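PDB 3G13: putative conjugative transposon recombinase from Clostridium difficile, which probably binds DNA and exchanges its strands as a serine recombinase, the part described here being its N-terminal resolvase domain. Local coordinates for residues L6-C12 with W42-Y48. Numbering follows the deposited sequence.
Sequences LRVAAYC and WVLADIY
The parallel pairing of Leu6–Cys12 with Trp42–Tyr48 joins the two strands of a right-handed beta-alpha-beta crossover in the resolvase domain, and a beta bulge interrupts it. Before the bulge, Val8 N donates to Val43 O at 2.8 Å in a nearly straight bond. Ala45 is the extra residue of the bulge: its N reaches Val8 O from above the carbonyl plane, its CB points toward the partner strand, and the register then moves by one. Ala10 N consequently bonds to Asp46 O, a longer link of 3.2 Å, after which Tyr48 N to Ala10 O and Cys12 N to Tyr48 O restore the regular pattern. Next to the bulge, Asp46 OD1 accepts Ile47 N from above the carboxylate plane, while OD2 forms a salt bridge with Arg66.

On one face of the sheet, Val8 CG2 lies over the five-membered ring of Trp42, 4.0 Å from its centroid, while Leu6 CD2 approaches NE1 of the same indole. On the other face Arg7 bends at chi3 (62°), bringing NH2 within 3.6 Å of Ala45 CA; a water bridges NH2 to Leu44 O, and NE bonds to Glu75 O. Ala9 CB meets the Tyr48 ring edge at CE2, 3.7 Å away.

Helix 25-37, the crossover helix, packs on Ala10, Cys12 and Ile47, whereas helix 62-72 covers Tyr11 and Tyr48; strand 78-81 pairs with the far side of 6-12, leaving 42-48 on strand 42-51, one of the two outermost strands of the sheet within this chain.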
ATOM      1  N   LEU A   6      20.993  22.634   0.194  1.00 19.27           N
ATOM      2  CA  LEU A   6      19.731  21.965   0.002  1.00 16.84           C
ATOM      3  C   LEU A   6      18.658  22.724   0.774  1.00 16.04           C
ATOM      4  O   LEU A   6      18.827  22.996   1.957  1.00 15.06           O
ATOM      5  CB  LEU A   6      19.825  20.501   0.454  1.00 15.74           C
ATOM      6  CG  LEU A   6      18.603  19.612   0.173  1.00 14.13           C
ATOM      7  CD1 LEU A   6      18.592  19.118  -1.287  1.00 13.92           C
ATOM      8  CD2 LEU A   6      18.538  18.392   1.153  1.00 14.17           C
ATOM      9  N   ARG A   7      17.549  23.056   0.093  1.00 16.04           N
ATOM     10  CA  ARG A   7      16.442  23.808   0.702  1.00 15.79           C
ATOM     11  C   ARG A   7      15.451  22.830   1.333  1.00 14.77           C
ATOM     12  O   ARG A   7      14.808  22.018   0.654  1.00 13.84           O
ATOM     13  CB  ARG A   7      15.764  24.759  -0.309  1.00 16.14           C
ATOM     14  CG  ARG A   7      16.709  25.929  -0.803  1.00 18.98           C
ATOM     15  CD  ARG A   7      15.936  27.096  -1.441  1.00 27.70           C
ATOM     16  NE  ARG A   7      15.001  27.765  -0.503  1.00 32.47           N
ATOM     17  CZ  ARG A   7      15.319  28.711   0.390  1.00 32.45           C
ATOM     18  NH1 ARG A   7      16.555  29.178   0.521  1.00 32.55           N
ATOM     19  NH2 ARG A   7      14.373  29.205   1.165  1.00 35.56           N
ATOM     20  N   VAL A   8      15.375  22.890   2.649  1.00 14.42           N
ATOM     21  CA  VAL A   8      14.631  21.889   3.406  1.00 15.43           C
ATOM     22  C   VAL A   8      13.410  22.509   4.060  1.00 16.03           C
ATOM     23  O   VAL A   8      13.513  23.509   4.766  1.00 16.36           O
ATOM     24  CB  VAL A   8      15.530  21.168   4.439  1.00 15.21           C
ATOM     25  CG1 VAL A   8      14.754  20.046   5.165  1.00 11.89           C
ATOM     26  CG2 VAL A   8      16.782  20.585   3.732  1.00 15.18           C
ATOM     27  N   ALA A   9      12.250  21.912   3.828  1.00 16.65           N
ATOM     28  CA  ALA A   9      11.030  22.313   4.550  1.00 16.63           C
ATOM     29  C   ALA A   9      10.543  21.210   5.501  1.00 17.56           C
ATOM     30  O   ALA A   9      11.024  20.057   5.441  1.00 17.00           O
ATOM     31  CB  ALA A   9       9.926  22.649   3.530  1.00 16.93           C
ATOM     32  N   ALA A  10       9.569  21.544   6.357  1.00 16.42           N
ATOM     33  CA  ALA A  10       8.852  20.533   7.153  1.00 17.06           C
ATOM     34  C   ALA A  10       7.384  20.777   6.995  1.00 17.78           C
ATOM     35  O   ALA A  10       6.959  21.930   6.971  1.00 17.18           O
ATOM     36  CB  ALA A  10       9.235  20.589   8.639  1.00 16.85           C
ATOM     37  N   TYR A  11       6.627  19.687   6.865  1.00 18.11           N
ATOM     38  CA  TYR A  11       5.169  19.750   6.946  1.00 18.96           C
ATOM     39  C   TYR A  11       4.608  19.137   8.225  1.00 18.94           C
ATOM     40  O   TYR A  11       4.885  17.977   8.540  1.00 19.53           O
ATOM     41  CB  TYR A  11       4.483  19.148   5.708  1.00 18.62           C
ATOM     42  CG  TYR A  11       2.993  19.357   5.852  1.00 20.43           C
ATOM     43  CD1 TYR A  11       2.427  20.621   5.614  1.00 18.59           C
ATOM     44  CD2 TYR A  11       2.164  18.331   6.331  1.00 17.73           C
ATOM     45  CE1 TYR A  11       1.092  20.858   5.810  1.00 19.12           C
ATOM     46  CE2 TYR A  11       0.800  18.553   6.508  1.00 19.37           C
ATOM     47  CZ  TYR A  11       0.276  19.840   6.245  1.00 20.19           C
ATOM     48  OH  TYR A  11      -1.058  20.106   6.410  1.00 20.95           O
ATOM     49  N   CYS A  12       3.807  19.918   8.955  1.00 19.43           N
ATOM     50  CA  CYS A  12       3.305  19.518  10.274  1.00 20.32           C
ATOM     51  C   CYS A  12       1.783  19.459  10.345  1.00 20.96           C
ATOM     52  O   CYS A  12       1.086  20.319   9.772  1.00 21.19           O
ATOM     53  CB  CYS A  12       3.786  20.483  11.375  1.00 20.11           C
ATOM     54  SG  CYS A  12       5.546  20.924  11.328  1.00 23.71           S
ATOM     55  N   TRP A  42      22.372  22.131   4.574  1.00 14.55           N
ATOM     56  CA  TRP A  42      20.956  22.427   4.414  1.00 15.37           C
ATOM     57  C   TRP A  42      20.653  23.856   4.830  1.00 15.60           C
ATOM     58  O   TRP A  42      21.369  24.447   5.647  1.00 15.96           O
ATOM     59  CB  TRP A  42      20.120  21.531   5.340  1.00 14.06           C
ATOM     60  CG  TRP A  42      20.189  20.045   5.043  1.00 13.97           C
ATOM     61  CD1 TRP A  42      20.776  19.423   3.967  1.00 14.51           C
ATOM     62  CD2 TRP A  42      19.606  19.014   5.834  1.00 13.63           C
ATOM     63  NE1 TRP A  42      20.606  18.056   4.056  1.00 13.44           N
ATOM     64  CE2 TRP A  42      19.896  17.775   5.192  1.00 16.10           C
ATOM     65  CE3 TRP A  42      18.889  19.009   7.028  1.00 14.79           C
ATOM     66  CZ2 TRP A  42      19.472  16.536   5.714  1.00 14.87           C
ATOM     67  CZ3 TRP A  42      18.482  17.774   7.573  1.00 16.09           C
ATOM     68  CH2 TRP A  42      18.779  16.557   6.897  1.00 15.05           C
ATOM     69  N   VAL A  43      19.573  24.382   4.283  1.00 16.46           N
ATOM     70  CA  VAL A  43      19.021  25.675   4.695  1.00 17.67           C
ATOM     71  C   VAL A  43      17.523  25.478   4.831  1.00 18.12           C
ATOM     72  O   VAL A  43      16.904  24.850   3.976  1.00 18.08           O
ATOM     73  CB  VAL A  43      19.428  26.863   3.726  1.00 17.20           C
ATOM     74  CG1 VAL A  43      18.955  26.623   2.274  1.00 18.89           C
ATOM     75  CG2 VAL A  43      18.911  28.222   4.256  1.00 17.14           C
ATOM     76  N   LEU A  44      16.960  25.980   5.934  1.00 18.79           N
ATOM     77  CA  LEU A  44      15.519  25.939   6.186  1.00 19.66           C
ATOM     78  C   LEU A  44      14.786  26.833   5.184  1.00 19.77           C
ATOM     79  O   LEU A  44      15.095  28.037   5.074  1.00 18.96           O
ATOM     80  CB  LEU A  44      15.206  26.362   7.633  1.00 19.86           C
ATOM     81  CG  LEU A  44      13.740  26.506   8.111  1.00 21.74           C
ATOM     82  CD1 LEU A  44      12.973  25.198   8.039  1.00 19.31           C
ATOM     83  CD2 LEU A  44      13.722  27.096   9.530  1.00 24.51           C
ATOM     84  N   ALA A  45      13.868  26.221   4.425  1.00 18.74           N
ATOM     85  CA  ALA A  45      12.963  26.948   3.531  1.00 19.15           C
ATOM     86  C   ALA A  45      11.861  27.520   4.418  1.00 19.20           C
ATOM     87  O   ALA A  45      11.809  28.732   4.627  1.00 18.74           O
ATOM     88  CB  ALA A  45      12.401  26.024   2.440  1.00 18.62           C
ATOM     89  N   ASP A  46      11.037  26.647   5.013  1.00 18.21           N
ATOM     90  CA  ASP A  46       9.972  27.109   5.862  1.00 17.76           C
ATOM     91  C   ASP A  46       9.378  25.932   6.612  1.00 17.64           C
ATOM     92  O   ASP A  46       9.698  24.755   6.351  1.00 16.95           O
ATOM     93  CB  ASP A  46       8.911  27.905   5.039  1.00 18.44           C
ATOM     94  CG  ASP A  46       8.095  28.889   5.899  1.00 19.24           C
ATOM     95  OD1 ASP A  46       8.314  28.975   7.137  1.00 18.64           O
ATOM     96  OD2 ASP A  46       7.171  29.504   5.339  1.00 22.76           O
ATOM     97  N   ILE A  47       8.561  26.258   7.589  1.00 17.35           N
ATOM     98  CA  ILE A  47       7.801  25.278   8.316  1.00 18.31           C
ATOM     99  C   ILE A  47       6.321  25.538   8.004  1.00 18.59           C
ATOM    100  O   ILE A  47       5.836  26.667   8.117  1.00 18.05           O
ATOM    101  CB  ILE A  47       8.150  25.288   9.813  1.00 19.37           C
ATOM    102  CG1 ILE A  47       9.632  24.863   9.980  1.00 20.51           C
ATOM    103  CG2 ILE A  47       7.154  24.380  10.631  1.00 19.13           C
ATOM    104  CD1 ILE A  47      10.186  24.988  11.340  1.00 22.90           C
ATOM    105  N   TYR A  48       5.654  24.487   7.542  1.00 18.10           N
ATOM    106  CA  TYR A  48       4.276  24.554   7.085  1.00 18.27           C
ATOM    107  C   TYR A  48       3.465  23.705   8.030  1.00 19.24           C
ATOM    108  O   TYR A  48       3.911  22.640   8.441  1.00 19.80           O
ATOM    109  CB  TYR A  48       4.170  24.031   5.670  1.00 17.54           C
ATOM    110  CG  TYR A  48       5.017  24.780   4.662  1.00 16.97           C
ATOM    111  CD1 TYR A  48       4.455  25.784   3.862  1.00 17.81           C
ATOM    112  CD2 TYR A  48       6.375  24.482   4.497  1.00 17.30           C
ATOM    113  CE1 TYR A  48       5.212  26.474   2.922  1.00 16.84           C
ATOM    114  CE2 TYR A  48       7.167  25.185   3.558  1.00 17.08           C
ATOM    115  CZ  TYR A  48       6.573  26.182   2.779  1.00 18.14           C
ATOM    116  OH  TYR A  48       7.315  26.876   1.842  1.00 18.43           O
TER
HETATM  117  O   HOH W   1      15.178  30.555   3.356  1.00 40.67           O